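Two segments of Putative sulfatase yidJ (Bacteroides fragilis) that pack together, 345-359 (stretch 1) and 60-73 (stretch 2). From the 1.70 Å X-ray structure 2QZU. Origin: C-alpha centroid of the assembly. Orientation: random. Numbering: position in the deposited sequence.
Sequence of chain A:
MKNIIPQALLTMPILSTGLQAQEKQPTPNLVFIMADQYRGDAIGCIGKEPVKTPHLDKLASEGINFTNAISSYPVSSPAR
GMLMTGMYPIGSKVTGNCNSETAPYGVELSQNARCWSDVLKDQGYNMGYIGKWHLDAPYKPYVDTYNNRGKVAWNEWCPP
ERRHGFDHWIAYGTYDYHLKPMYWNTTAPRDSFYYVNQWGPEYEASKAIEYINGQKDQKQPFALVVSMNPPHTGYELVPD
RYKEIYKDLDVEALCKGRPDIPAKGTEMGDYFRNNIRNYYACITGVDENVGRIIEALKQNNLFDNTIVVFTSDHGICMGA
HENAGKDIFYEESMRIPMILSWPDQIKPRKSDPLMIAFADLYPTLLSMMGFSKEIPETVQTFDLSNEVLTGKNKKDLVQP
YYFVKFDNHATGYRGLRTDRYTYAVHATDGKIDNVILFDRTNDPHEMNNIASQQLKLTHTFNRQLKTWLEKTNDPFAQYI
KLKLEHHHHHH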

# COMPACT_ATOMS: atom_id res chain seq x y z
N GLN A 345 -29.04 23.66 -25.54
CA GLN A 345 -30.08 22.77 -26.04
C GLN A 345 -30.88 21.98 -25.02
O GLN A 345 -31.94 21.45 -25.34
CB GLN A 345 -29.48 21.79 -27.04
CG GLN A 345 -29.11 22.41 -28.37
CD GLN A 345 -30.32 22.99 -29.07
OE1 GLN A 345 -31.35 22.33 -29.20
NE2 GLN A 345 -30.20 24.23 -29.54
N ILE A 346 -30.39 21.90 -23.79
CA ILE A 346 -31.08 21.13 -22.77
C ILE A 346 -31.44 21.93 -21.53
O ILE A 346 -30.57 22.48 -20.86
CB ILE A 346 -30.24 19.91 -22.35
CG1 ILE A 346 -29.89 19.07 -23.58
CG2 ILE A 346 -31.01 19.06 -21.35
CD1 ILE A 346 -28.96 17.92 -23.29
N LYS A 347 -32.74 21.99 -21.24
CA LYS A 347 -33.23 22.69 -20.06
C LYS A 347 -32.95 21.76 -18.89
O LYS A 347 -33.06 20.54 -19.02
CB LYS A 347 -34.74 22.93 -20.20
CG LYS A 347 -35.31 23.94 -19.22
CD LYS A 347 -36.82 24.10 -19.42
CE LYS A 347 -37.38 25.24 -18.60
NZ LYS A 347 -36.84 26.56 -19.03
N PRO A 348 -32.55 22.30 -17.73
CA PRO A 348 -32.27 21.41 -16.60
C PRO A 348 -33.48 20.58 -16.17
O PRO A 348 -34.61 21.07 -16.13
CB PRO A 348 -31.82 22.37 -15.50
CG PRO A 348 -31.18 23.48 -16.28
CD PRO A 348 -32.16 23.68 -17.41
N ARG A 349 -33.23 19.31 -15.85
CA ARG A 349 -34.27 18.39 -15.40
C ARG A 349 -33.79 17.79 -14.08
O ARG A 349 -32.67 17.31 -13.98
CB ARG A 349 -34.49 17.28 -16.43
CG ARG A 349 -34.93 17.77 -17.81
CD ARG A 349 -35.64 16.67 -18.59
NE ARG A 349 -34.79 15.52 -18.90
CZ ARG A 349 -33.95 15.47 -19.93
NH1 ARG A 349 -33.21 14.39 -20.13
NH2 ARG A 349 -33.85 16.50 -20.77
N LYS A 350 -34.65 17.83 -13.06
CA LYS A 350 -34.32 17.31 -11.74
C LYS A 350 -33.60 15.97 -11.81
O LYS A 350 -32.39 15.89 -11.58
CB LYS A 350 -35.58 17.18 -10.90
N SER A 351 -34.34 14.91 -12.10
CA SER A 351 -33.77 13.57 -12.20
C SER A 351 -34.41 12.82 -13.35
O SER A 351 -35.63 12.89 -13.55
CB SER A 351 -34.01 12.79 -10.90
OG SER A 351 -33.44 13.46 -9.78
N ASP A 352 -33.60 12.10 -14.11
CA ASP A 352 -34.10 11.33 -15.24
C ASP A 352 -33.85 9.85 -14.94
O ASP A 352 -32.73 9.45 -14.64
CB ASP A 352 -33.37 11.73 -16.52
CG ASP A 352 -34.11 11.31 -17.77
OD1 ASP A 352 -34.49 10.13 -17.87
OD2 ASP A 352 -34.31 12.17 -18.65
N PRO A 353 -34.91 9.02 -15.01
CA PRO A 353 -34.77 7.58 -14.73
C PRO A 353 -34.24 6.74 -15.89
O PRO A 353 -34.13 5.52 -15.76
CB PRO A 353 -36.19 7.18 -14.34
CG PRO A 353 -37.01 8.03 -15.26
CD PRO A 353 -36.33 9.39 -15.17
N LEU A 354 -33.92 7.37 -17.02
CA LEU A 354 -33.42 6.65 -18.19
C LEU A 354 -32.24 5.74 -17.83
O LEU A 354 -31.24 6.20 -17.28
CB LEU A 354 -32.96 7.64 -19.26
CG LEU A 354 -32.46 6.99 -20.56
CD1 LEU A 354 -33.64 6.38 -21.31
CD2 LEU A 354 -31.77 8.04 -21.42
N MSE A 355 -32.34 4.45 -18.15
CA MSE A 355 -31.26 3.52 -17.83
C MSE A 355 -30.15 3.54 -18.88
O MSE A 355 -29.85 2.52 -19.51
CB MSE A 355 -31.79 2.09 -17.67
CG MSE A 355 -30.86 1.20 -16.87
SE MSE A 355 -31.22 -0.68 -17.07
CE MSE A 355 -33.05 -0.69 -16.41
N ILE A 356 -29.56 4.71 -19.08
CA ILE A 356 -28.49 4.87 -20.05
C ILE A 356 -27.24 4.14 -19.53
O ILE A 356 -27.00 4.09 -18.33
CB ILE A 356 -28.18 6.37 -20.28
CG1 ILE A 356 -27.03 6.53 -21.28
CG2 ILE A 356 -27.84 7.06 -18.97
CD1 ILE A 356 -26.85 7.96 -21.77
N ALA A 357 -26.47 3.57 -20.45
CA ALA A 357 -25.26 2.86 -20.06
C ALA A 357 -24.02 3.58 -20.55
O ALA A 357 -24.06 4.32 -21.54
CB ALA A 357 -25.28 1.44 -20.62
N PHE A 358 -22.92 3.35 -19.85
CA PHE A 358 -21.63 3.94 -20.19
C PHE A 358 -21.34 3.76 -21.69
O PHE A 358 -20.91 4.69 -22.36
CB PHE A 358 -20.55 3.26 -19.35
CG PHE A 358 -19.17 3.86 -19.47
CD1 PHE A 358 -18.92 5.17 -19.07
CD2 PHE A 358 -18.10 3.08 -19.92
CE1 PHE A 358 -17.62 5.69 -19.10
CE2 PHE A 358 -16.81 3.59 -19.95
CZ PHE A 358 -16.57 4.89 -19.54
N ALA A 359 -21.61 2.56 -22.20
CA ALA A 359 -21.35 2.23 -23.60
C ALA A 359 -22.30 2.84 -24.63
O ALA A 359 -22.03 2.78 -25.83
CB ALA A 359 -21.31 0.72 -23.77
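Stretch 2 (60-73) ASEGINFTNAISSY

Stretch 2 runs alongside stretch 1 in the same direction, so that G63 lies beside P348, F66 beside D352 and I70 beside A357, although the two segments are at least 282 residues apart in sequence wherever they touch. It leaves the end of a helix at A60 and S61, extends as a short strand around I64 to F66, passes through a type I turn from F66 to A69 without losing its overall direction, and continues as loop, extended from A69 to S71, to Y73. Stretch 1 is mostly loop, with a corner at K350 and a weakly bonded strand about S351 and D352. Together the two bury 976 Å².

Backbone hydrogen bonds set the register. R349 N donates to G63 O (3.1 Å) and D352 N to N65 O (3.2 Å); a weak bond from T67 N to D352 O (3.4 Å) follows. Pairing is loose here, and N65 N, 4.2 Å from R349 O, is buried without a partner. Beyond the turn the contact is tighter: I70 receives and gives, its N donating to I356 O (3.1 Å) and its O accepting from F358 N (2.9 Å), which brackets A357. CA-H...O contacts reinforce this end, with A69 CA 3.2 Å from I356 O and A357 CA 3.1 Å from I70 O.

One side-chain hydrogen bond joins the stretches: N68, within the turn, points toward stretch 1 and donates from ND2 to P353 O at 2.9 Å, nearly linear at 176°.

The apolar packing centres on I64 and F66, whose side chains lie on the same face as those of R349 and D352. I64 CD1 approaches I346 CG2 at 3.4 Å and also covers one face of the R349 guanidinium, 3.1 Å from R349 NH1. That guanidinium is held within stretch 1 by a salt bridge from R349 NH1 to D352 OD2 (2.9 Å), while D352 OD1 accepts from L354 N (2.9 Å), so the carboxylate ties the strand to the residues after it. The F66 ring packs beside this arrangement: its CE1 is 3.5 Å from D352 CG and 3.9 Å from L354 CB, and I356 CG2 lies over one ring face, 3.9 Å from F66 CG. The same I356 methyl reaches A69 CB at 3.9 Å, and I70 CD1 lies 3.8 Å from A357 CB.

Water bridges both ends. Water 2 donates to E62 O (2.7 Å) and I346 O (2.8 Å), whereas water 3 accepts from S72 N and A359 N, both at 3.1 Å.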

# COMPACT_ATOMS: atom_id res chain seq x y z
N ALA A 60 -25.05 19.34 -12.17
CA ALA A 60 -26.32 18.63 -12.31
C ALA A 60 -27.49 19.60 -12.38
O ALA A 60 -28.42 19.40 -13.15
CB ALA A 60 -26.51 17.68 -11.14
N SER A 61 -27.43 20.65 -11.57
CA SER A 61 -28.51 21.64 -11.53
C SER A 61 -28.60 22.42 -12.84
O SER A 61 -29.64 23.00 -13.15
CB SER A 61 -28.29 22.63 -10.39
OG SER A 61 -27.23 23.53 -10.69
N GLU A 62 -27.52 22.43 -13.61
CA GLU A 62 -27.51 23.14 -14.88
C GLU A 62 -27.76 22.18 -16.03
O GLU A 62 -27.74 22.57 -17.20
CB GLU A 62 -26.17 23.85 -15.08
CG GLU A 62 -25.84 24.86 -13.99
CD GLU A 62 -24.60 25.68 -14.30
OE1 GLU A 62 -24.66 26.51 -15.24
OE2 GLU A 62 -23.58 25.50 -13.62
N GLY A 63 -27.99 20.91 -15.70
CA GLY A 63 -28.23 19.91 -16.72
C GLY A 63 -29.12 18.76 -16.26
O GLY A 63 -30.16 18.98 -15.64
N ILE A 64 -28.71 17.54 -16.56
CA ILE A 64 -29.48 16.35 -16.20
C ILE A 64 -28.65 15.38 -15.37
O ILE A 64 -27.47 15.18 -15.62
CB ILE A 64 -29.93 15.59 -17.46
CG1 ILE A 64 -30.55 16.55 -18.47
CG2 ILE A 64 -30.93 14.50 -17.06
CD1 ILE A 64 -30.59 15.99 -19.88
N ASN A 65 -29.31 14.77 -14.38
CA ASN A 65 -28.66 13.81 -13.52
C ASN A 65 -29.36 12.47 -13.76
O ASN A 65 -30.51 12.29 -13.37
CB ASN A 65 -28.81 14.23 -12.05
CG ASN A 65 -27.97 13.39 -11.10
OD1 ASN A 65 -28.07 13.53 -9.88
ND2 ASN A 65 -27.14 12.51 -11.66
N PHE A 66 -28.67 11.55 -14.43
CA PHE A 66 -29.23 10.23 -14.72
C PHE A 66 -28.97 9.31 -13.53
O PHE A 66 -27.91 8.68 -13.44
CB PHE A 66 -28.62 9.67 -16.00
CG PHE A 66 -29.08 10.38 -17.25
CD1 PHE A 66 -30.38 10.20 -17.72
CD2 PHE A 66 -28.22 11.24 -17.94
CE1 PHE A 66 -30.82 10.86 -18.88
CE2 PHE A 66 -28.65 11.91 -19.09
CZ PHE A 66 -29.95 11.72 -19.56
N THR A 67 -29.95 9.23 -12.64
CA THR A 67 -29.83 8.43 -11.42
C THR A 67 -29.93 6.91 -11.53
O THR A 67 -29.81 6.22 -10.51
CB THR A 67 -30.84 8.92 -10.36
OG1 THR A 67 -32.16 8.90 -10.93
CG2 THR A 67 -30.50 10.33 -9.91
N ASN A 68 -30.16 6.39 -12.73
CA ASN A 68 -30.23 4.93 -12.93
C ASN A 68 -29.18 4.45 -13.93
O ASN A 68 -29.27 3.34 -14.44
CB ASN A 68 -31.61 4.49 -13.44
CG ASN A 68 -32.71 4.66 -12.41
OD1 ASN A 68 -32.51 4.42 -11.22
ND2 ASN A 68 -33.88 5.06 -12.87
N ALA A 69 -28.19 5.29 -14.23
CA ALA A 69 -27.14 4.93 -15.20
C ALA A 69 -26.28 3.76 -14.74
O ALA A 69 -25.96 3.65 -13.55
CB ALA A 69 -26.26 6.13 -15.48
N ILE A 70 -25.89 2.89 -15.67
CA ILE A 70 -25.06 1.73 -15.33
C ILE A 70 -23.93 1.46 -16.32
O ILE A 70 -23.84 2.09 -17.38
CB ILE A 70 -25.92 0.44 -15.23
CG1 ILE A 70 -26.60 0.14 -16.57
CG2 ILE A 70 -27.00 0.60 -14.17
CD1 ILE A 70 -25.78 -0.74 -17.50
N SER A 71 -23.06 0.52 -15.96
CA SER A 71 -21.96 0.07 -16.80
C SER A 71 -22.19 -1.44 -16.89
O SER A 71 -22.14 -2.15 -15.88
CB SER A 71 -20.61 0.38 -16.14
OG SER A 71 -19.55 -0.06 -16.98
N SER A 72 -22.44 -1.93 -18.10
CA SER A 72 -22.73 -3.35 -18.33
C SER A 72 -21.62 -4.35 -18.00
O SER A 72 -21.90 -5.47 -17.57
CB SER A 72 -23.22 -3.54 -19.77
OG SER A 72 -24.48 -2.92 -19.94
N TYR A 73 -20.37 -3.97 -18.24
CA TYR A 73 -19.24 -4.84 -17.92
C TYR A 73 -18.42 -3.94 -17.00
O TYR A 73 -17.52 -3.23 -17.44
CB TYR A 73 -18.45 -5.19 -19.17
CG TYR A 73 -17.53 -6.39 -19.02
CD1 TYR A 73 -17.10 -6.81 -17.76
CD2 TYR A 73 -17.08 -7.10 -20.13
CE1 TYR A 73 -16.25 -7.91 -17.61
CE2 TYR A 73 -16.22 -8.20 -19.99
CZ TYR A 73 -15.81 -8.59 -18.73
OH TYR A 73 -14.97 -9.68 -18.57
O HOH W 1 -30.92 18.85 -12.91
O HOH W 2 -28.07 21.79 -19.81
O HOH W 3 -22.01 0.02 -20.48